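Local coordinates for ribosomal RNA methyltransferase, putative (Plasmodium falciparum, PDB 2PLW), which binds S-adenosylmethionine and probably transfers its methyl group to a ribose 2'-hydroxyl of ribosomal RNA, at residues 174-179 and 189-194; 144-149 and 194-199. One frame throughout, in Å; residues are numbered along the deposited sequence.

Contact 1 (174-179 and 189-194)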
loop_
_atom_site.group_PDB
_atom_site.type_symbol
_atom_site.label_atom_id
_atom_site.label_comp_id
_atom_site.label_asym_id
_atom_site.label_seq_id
_atom_site.Cartn_x
_atom_site.Cartn_y
_atom_site.Cartn_z
ATOM N N VAL A 174 1.520 -14.897 -3.748
ATOM C CA VAL A 174 1.309 -14.111 -2.543
ATOM C C VAL A 174 2.081 -14.727 -1.392
ATOM O O VAL A 174 1.939 -15.928 -1.127
ATOM C CB VAL A 174 -0.196 -14.031 -2.154
ATOM C CG1 VAL A 174 -0.366 -13.182 -0.898
ATOM C CG2 VAL A 174 -1.020 -13.429 -3.303
ATOM N N HIS A 175 2.878 -13.898 -0.724
ATOM C CA HIS A 175 3.768 -14.329 0.370
ATOM C C HIS A 175 3.381 -13.614 1.650
ATOM O O HIS A 175 3.003 -12.446 1.624
ATOM C CB HIS A 175 5.239 -14.020 0.045
ATOM C CG HIS A 175 5.672 -14.470 -1.316
ATOM N ND1 HIS A 175 5.508 -13.697 -2.449
ATOM C CD2 HIS A 175 6.260 -15.620 -1.728
ATOM C CE1 HIS A 175 5.979 -14.350 -3.498
ATOM N NE2 HIS A 175 6.440 -15.520 -3.088
ATOM N N THR A 176 3.442 -14.316 2.777
ATOM C CA THR A 176 3.339 -13.651 4.062
ATOM C C THR A 176 4.756 -13.474 4.620
ATOM O O THR A 176 5.560 -14.427 4.630
ATOM C CB THR A 176 2.470 -14.454 5.050
ATOM O OG1 THR A 176 1.253 -14.843 4.409
ATOM C CG2 THR A 176 2.118 -13.595 6.243
ATOM N N THR A 177 5.074 -12.259 5.059
ATOM C CA THR A 177 6.377 -11.996 5.664
ATOM C C THR A 177 6.368 -12.480 7.119
ATOM O O THR A 177 5.319 -12.816 7.650
ATOM C CB THR A 177 6.710 -10.496 5.629
ATOM O OG1 THR A 177 5.833 -9.799 6.520
ATOM C CG2 THR A 177 6.526 -9.953 4.229
ATOM N N LYS A 178 7.538 -12.487 7.753
ATOM C CA LYS A 178 7.679 -12.855 9.168
ATOM C C LYS A 178 7.028 -11.842 10.125
ATOM O O LYS A 178 7.260 -10.641 9.991
ATOM C CB LYS A 178 9.165 -13.026 9.510
ATOM C CG LYS A 178 9.422 -13.698 10.853
ATOM C CD LYS A 178 9.051 -15.187 10.818
ATOM C CE LYS A 178 9.446 -15.917 12.111
ATOM N NZ LYS A 178 8.379 -15.856 13.165
ATOM N N PRO A 179 6.190 -12.323 11.076
ATOM C CA PRO A 179 5.516 -11.451 12.054
ATOM C C PRO A 179 6.469 -10.541 12.853
ATOM O O PRO A 179 7.605 -10.936 13.146
ATOM C CB PRO A 179 4.828 -12.442 13.003
ATOM C CG PRO A 179 4.692 -13.685 12.235
ATOM C CD PRO A 179 5.810 -13.738 11.249
ATOM N N ILE A 189 2.148 -8.316 9.949
ATOM C CA ILE A 189 2.806 -8.967 8.825
ATOM C C ILE A 189 2.495 -8.121 7.613
ATOM O O ILE A 189 1.625 -7.248 7.688
ATOM C CB ILE A 189 2.304 -10.423 8.570
ATOM C CG1 ILE A 189 0.766 -10.488 8.428
ATOM C CG2 ILE A 189 2.777 -11.398 9.676
ATOM C CD1 ILE A 189 0.294 -10.553 6.982
ATOM N N TYR A 190 3.220 -8.369 6.531
ATOM C CA TYR A 190 2.846 -7.830 5.229
ATOM C C TYR A 190 2.456 -8.976 4.316
ATOM O O TYR A 190 3.103 -10.020 4.326
ATOM C CB TYR A 190 3.991 -7.022 4.610
ATOM C CG TYR A 190 4.335 -5.763 5.365
ATOM C CD1 TYR A 190 3.675 -4.552 5.092
ATOM C CD2 TYR A 190 5.326 -5.772 6.355
ATOM C CE1 TYR A 190 3.997 -3.386 5.764
ATOM C CE2 TYR A 190 5.655 -4.601 7.047
ATOM C CZ TYR A 190 4.981 -3.420 6.754
ATOM O OH TYR A 190 5.327 -2.283 7.459
ATOM N N LEU A 191 1.394 -8.777 3.525
ATOM C CA LEU A 191 1.063 -9.687 2.439
ATOM C C LEU A 191 1.708 -9.091 1.182
ATOM O O LEU A 191 1.407 -7.968 0.813
ATOM C CB LEU A 191 -0.444 -9.834 2.269
ATOM C CG LEU A 191 -1.181 -10.402 3.496
ATOM C CD1 LEU A 191 -2.692 -10.031 3.473
ATOM C CD2 LEU A 191 -0.988 -11.907 3.600
ATOM N N VAL A 192 2.651 -9.827 0.615
ATOM C CA VAL A 192 3.404 -9.405 -0.568
ATOM C C VAL A 192 2.856 -10.111 -1.792
ATOM O O VAL A 192 2.941 -11.344 -1.910
ATOM C CB VAL A 192 4.921 -9.721 -0.392
ATOM C CG1 VAL A 192 5.691 -9.253 -1.622
ATOM C CG2 VAL A 192 5.433 -9.035 0.828
ATOM N N CYS A 193 2.296 -9.338 -2.731
ATOM C CA CYS A 193 1.586 -9.916 -3.840
ATOM C C CYS A 193 2.259 -9.496 -5.128
ATOM O O CYS A 193 2.407 -8.304 -5.396
ATOM C CB CYS A 193 0.138 -9.390 -3.858
ATOM S SG CYS A 193 -0.710 -9.585 -2.266
ATOM N N LYS A 194 2.640 -10.494 -5.921
ATOM C CA LYS A 194 3.378 -10.283 -7.142
ATOM C C LYS A 194 2.639 -10.738 -8.374
ATOM O O LYS A 194 2.062 -11.833 -8.420
ATOM C CB LYS A 194 4.740 -10.982 -7.030
ATOM C CG LYS A 194 5.508 -10.607 -5.753
ATOM C CD LYS A 194 6.353 -9.334 -5.898
ATOM C CE LYS A 194 7.680 -9.576 -6.624
ATOM N NZ LYS A 194 8.792 -10.126 -5.766
#
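The imidazole of His175 meets the strand 189-194 at its edge: Val192 O lies near the ring plane, 3.5 Å from ND1, and Lys194 CG approaches the same rim near CE1. With CG anti to the carbonyl carbon (chi1 -49°), the ring stands beside its own backbone N; the backbone N-H of His175 is the donor to Val192 O. The phenol of Tyr190 likewise receives Thr177 OG1 at its edge, near the ring plane on the CD2 side, while its hydroxyl runs away from the pair to Asp113. Between the rings the backbones are paired antiparallel. His175 and Val192 form a hydrogen-bonded pair, N to O 2.8 Å in both directions, and Val174-Cys193 and Thr176-Leu191 are the flanking non-hydrogen-bonded pairs. Beyond Thr176 the first strand ends, yet the ladder is carried one step further by a side chain. Thr177 N donates to Tyr190 O at 3.1 Å, and Thr177 OG1, set between its backbone N and carbonyl carbon (chi1 69°), takes the N-H of Tyr190 at 3.0 Å and 168°, in place of a main-chain carbonyl. The Thr177 and Val192 side chains cross at about a right angle, CG2 to CG2 3.7 Å. On the face bearing Val174, Cys193, Thr176 and Leu191, Val174 CG1 touches Cys193 SG, and Thr176 CG2 reaches Ile189 CD1 at 3.6 Å. Ile189 CG2 packs on Pro179 CA at 3.6 Å. Helix 160-168 covers this face and helix 7-17 the other. The two strands form the antiparallel beta hairpin at one edge of the sheet of a class I (Rossmann-like) methyltransferase, with Tyr190 beside Trp36 of the S-adenosylmethionine site and Lys153, the predicted proton acceptor.

Contact 2 (144-149 and 194-199); sequences INIGGT and KNFLGR
Gly147 N donates a hydrogen bond to Phe196 O at 2.7 Å, in the carbonyl plane and on a lone pair, and Phe196 N returns a bond to Gly148 O at 2.9 Å, also on a lone pair. The second is the more bent, 148° at the hydrogen against 166°. A third backbone donor, Asn195 N, is taken up by a water at 2.9 Å; that water donates a hydrogen bond to Gly147 O and is hydrogen-bonded to Thr149 OG1 at 2.7 Å. One water thus serves three polar groups and bridges the two segments where the chain turns its corner at Asn195. Within 144-149, Gly148 N bonds to Asn145 O, closing a type II turn whose third residue, Gly147, has a positive phi suited to glycine. The polar ends have partners outside the pair: Asn195 ND2 on Gln172 OE1, Asn145 ND2 on Asp108 OD1, Lys194 NZ on Tyr17 O; the OD1 of Asn195 instead rests 3.2 Å from Gly147 CA. The apolar centre is the Phe196 ring. Ile144 CG2 sits over the middle of one face in a CH-pi contact, 3.3 Å from the centroid and 6° off the normal; Gly198 N of the same segment as the ring lies over the centre of the opposite face. The Ile146 side chain crosses at about a right angle and brings Ile146 CD1 to 3.8 Å from Phe196 CD2, and Phe171 adds an edge-to-face ring contact. Along the flank, Lys194 CD lies beside the Thr149 side chain. Here the helix-to-strand turn leading into 148-155 is clasped by the end of the antiparallel strand 188-196, at the end of the Rossmann-like methyltransferase sheet where 148-155 begins and 188-196 finishes.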
loop_
_atom_site.group_PDB
_atom_site.type_symbol
_atom_site.label_atom_id
_atom_site.label_comp_id
_atom_site.label_asym_id
_atom_site.label_seq_id
_atom_site.Cartn_x
_atom_site.Cartn_y
_atom_site.Cartn_z
ATOM N N ILE A 144 -4.524 -0.978 -9.803
ATOM C CA ILE A 144 -3.291 -1.723 -10.029
ATOM C C ILE A 144 -3.168 -2.103 -11.513
ATOM O O ILE A 144 -4.148 -2.512 -12.143
ATOM C CB ILE A 144 -3.185 -2.988 -9.132
ATOM C CG1 ILE A 144 -1.752 -3.539 -9.148
ATOM C CG2 ILE A 144 -4.183 -4.061 -9.526
ATOM C CD1 ILE A 144 -0.857 -2.826 -8.275
ATOM N N ASN A 145 -1.957 -1.952 -12.038
ATOM C CA ASN A 145 -1.622 -2.368 -13.395
ATOM C C ASN A 145 -1.449 -3.878 -13.464
ATOM O O ASN A 145 -1.046 -4.508 -12.489
ATOM C CB ASN A 145 -0.301 -1.740 -13.797
ATOM C CG ASN A 145 -0.216 -1.441 -15.261
ATOM O OD1 ASN A 145 -1.107 -1.761 -16.051
ATOM N ND2 ASN A 145 0.896 -0.831 -15.653
ATOM N N ILE A 146 -1.785 -4.460 -14.604
ATOM C CA ILE A 146 -1.496 -5.872 -14.848
ATOM C C ILE A 146 -0.009 -6.044 -14.657
ATOM O O ILE A 146 0.793 -5.211 -15.094
ATOM C CB ILE A 146 -1.896 -6.278 -16.276
ATOM C CG1 ILE A 146 -3.422 -6.222 -16.452
ATOM C CG2 ILE A 146 -1.328 -7.667 -16.632
ATOM C CD1 ILE A 146 -4.187 -7.155 -15.572
ATOM N N GLY A 147 0.352 -7.070 -13.901
ATOM C CA GLY A 147 1.775 -7.323 -13.640
ATOM C C GLY A 147 2.263 -6.602 -12.400
ATOM O O GLY A 147 3.413 -6.757 -11.993
ATOM N N GLY A 148 1.373 -5.808 -11.781
ATOM C CA GLY A 148 1.748 -4.967 -10.670
ATOM C C GLY A 148 1.963 -5.728 -9.347
ATOM O O GLY A 148 1.533 -6.893 -9.202
ATOM N N THR A 149 2.653 -5.045 -8.434
ATOM C CA THR A 149 2.970 -5.530 -7.068
ATOM C C THR A 149 2.119 -4.808 -6.029
ATOM O O THR A 149 1.920 -3.605 -6.094
ATOM C CB THR A 149 4.485 -5.312 -6.742
ATOM O OG1 THR A 149 5.275 -6.082 -7.653
ATOM C CG2 THR A 149 4.852 -5.716 -5.308
ATOM N N LYS A 194 2.640 -10.494 -5.921
ATOM C CA LYS A 194 3.378 -10.283 -7.142
ATOM C C LYS A 194 2.639 -10.738 -8.374
ATOM O O LYS A 194 2.062 -11.833 -8.420
ATOM C CB LYS A 194 4.740 -10.982 -7.030
ATOM C CG LYS A 194 5.508 -10.607 -5.753
ATOM C CD LYS A 194 6.353 -9.334 -5.898
ATOM C CE LYS A 194 7.680 -9.576 -6.624
ATOM N NZ LYS A 194 8.792 -10.126 -5.766
ATOM N N ASN A 195 2.664 -9.858 -9.381
ATOM C CA ASN A 195 2.176 -10.097 -10.721
ATOM C C ASN A 195 0.648 -10.175 -10.738
ATOM O O ASN A 195 0.044 -11.236 -10.858
ATOM C CB ASN A 195 2.899 -11.310 -11.380
ATOM C CG ASN A 195 2.603 -11.431 -12.858
ATOM O OD1 ASN A 195 2.218 -10.467 -13.508
ATOM N ND2 ASN A 195 2.806 -12.635 -13.403
ATOM N N PHE A 196 0.043 -8.981 -10.645
ATOM C CA PHE A 196 -1.405 -8.893 -10.753
ATOM C C PHE A 196 -1.877 -9.458 -12.085
ATOM O O PHE A 196 -1.451 -8.998 -13.149
ATOM C CB PHE A 196 -1.847 -7.436 -10.650
ATOM C CG PHE A 196 -3.369 -7.269 -10.662
ATOM C CD1 PHE A 196 -4.117 -7.703 -9.570
ATOM C CD2 PHE A 196 -4.033 -6.699 -11.756
ATOM C CE1 PHE A 196 -5.528 -7.551 -9.556
ATOM C CE2 PHE A 196 -5.421 -6.556 -11.767
ATOM C CZ PHE A 196 -6.171 -6.979 -10.661
ATOM N N LEU A 197 -2.798 -10.415 -12.006
ATOM C CA LEU A 197 -3.375 -11.036 -13.197
ATOM C C LEU A 197 -4.859 -10.742 -13.388
ATOM O O LEU A 197 -5.440 -11.167 -14.382
ATOM C CB LEU A 197 -3.180 -12.568 -13.155
ATOM C CG LEU A 197 -1.729 -13.044 -13.055
ATOM C CD1 LEU A 197 -1.670 -14.536 -12.747
ATOM C CD2 LEU A 197 -0.950 -12.682 -14.285
ATOM N N GLY A 198 -5.477 -10.051 -12.433
ATOM C CA GLY A 198 -6.950 -9.908 -12.430
ATOM C C GLY A 198 -7.602 -11.187 -11.931
ATOM O O GLY A 198 -6.915 -12.172 -11.605
ATOM N N ARG A 199 -8.933 -11.201 -11.897
ATOM C CA ARG A 199 -9.657 -12.391 -11.405
ATOM C C ARG A 199 -9.901 -13.417 -12.512
ATOM O O ARG A 199 -9.850 -13.085 -13.701
ATOM C CB ARG A 199 -10.979 -12.021 -10.752
ATOM C CG ARG A 199 -11.081 -10.587 -10.240
ATOM C CD ARG A 199 -11.934 -10.539 -8.998
ATOM N NE ARG A 199 -11.183 -11.053 -7.861
ATOM C CZ ARG A 199 -11.705 -11.376 -6.683
ATOM N NH1 ARG A 199 -13.009 -11.246 -6.446
ATOM N NH2 ARG A 199 -10.903 -11.840 -5.739
HETATM O O HOH W 1 4.610 -7.736 -9.664
#

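From the N terminus, the chain passes the region that carries the S-adenosylmethionine-binding residues and helix 122-143 before reaching 144-149, the first half of contact 2. It then runs along strand 148-155, through helix 160-168 and into strand 171-176, where contact 1 opens at 174-179. Residues 189-194 close that short hairpin loop, and 194-199 close the much longer one begun at 144. Contact 1 is therefore nested inside contact 2, and Lys194 belongs to both. Strand 188-196 lies between 171-176 and 148-155 in the sheet; contact 1 joins it to strand 171-176, outermost on that side, contact 2 to the turn entering its other neighbour. Cys193 O packs against Thr149 CG2 where they meet.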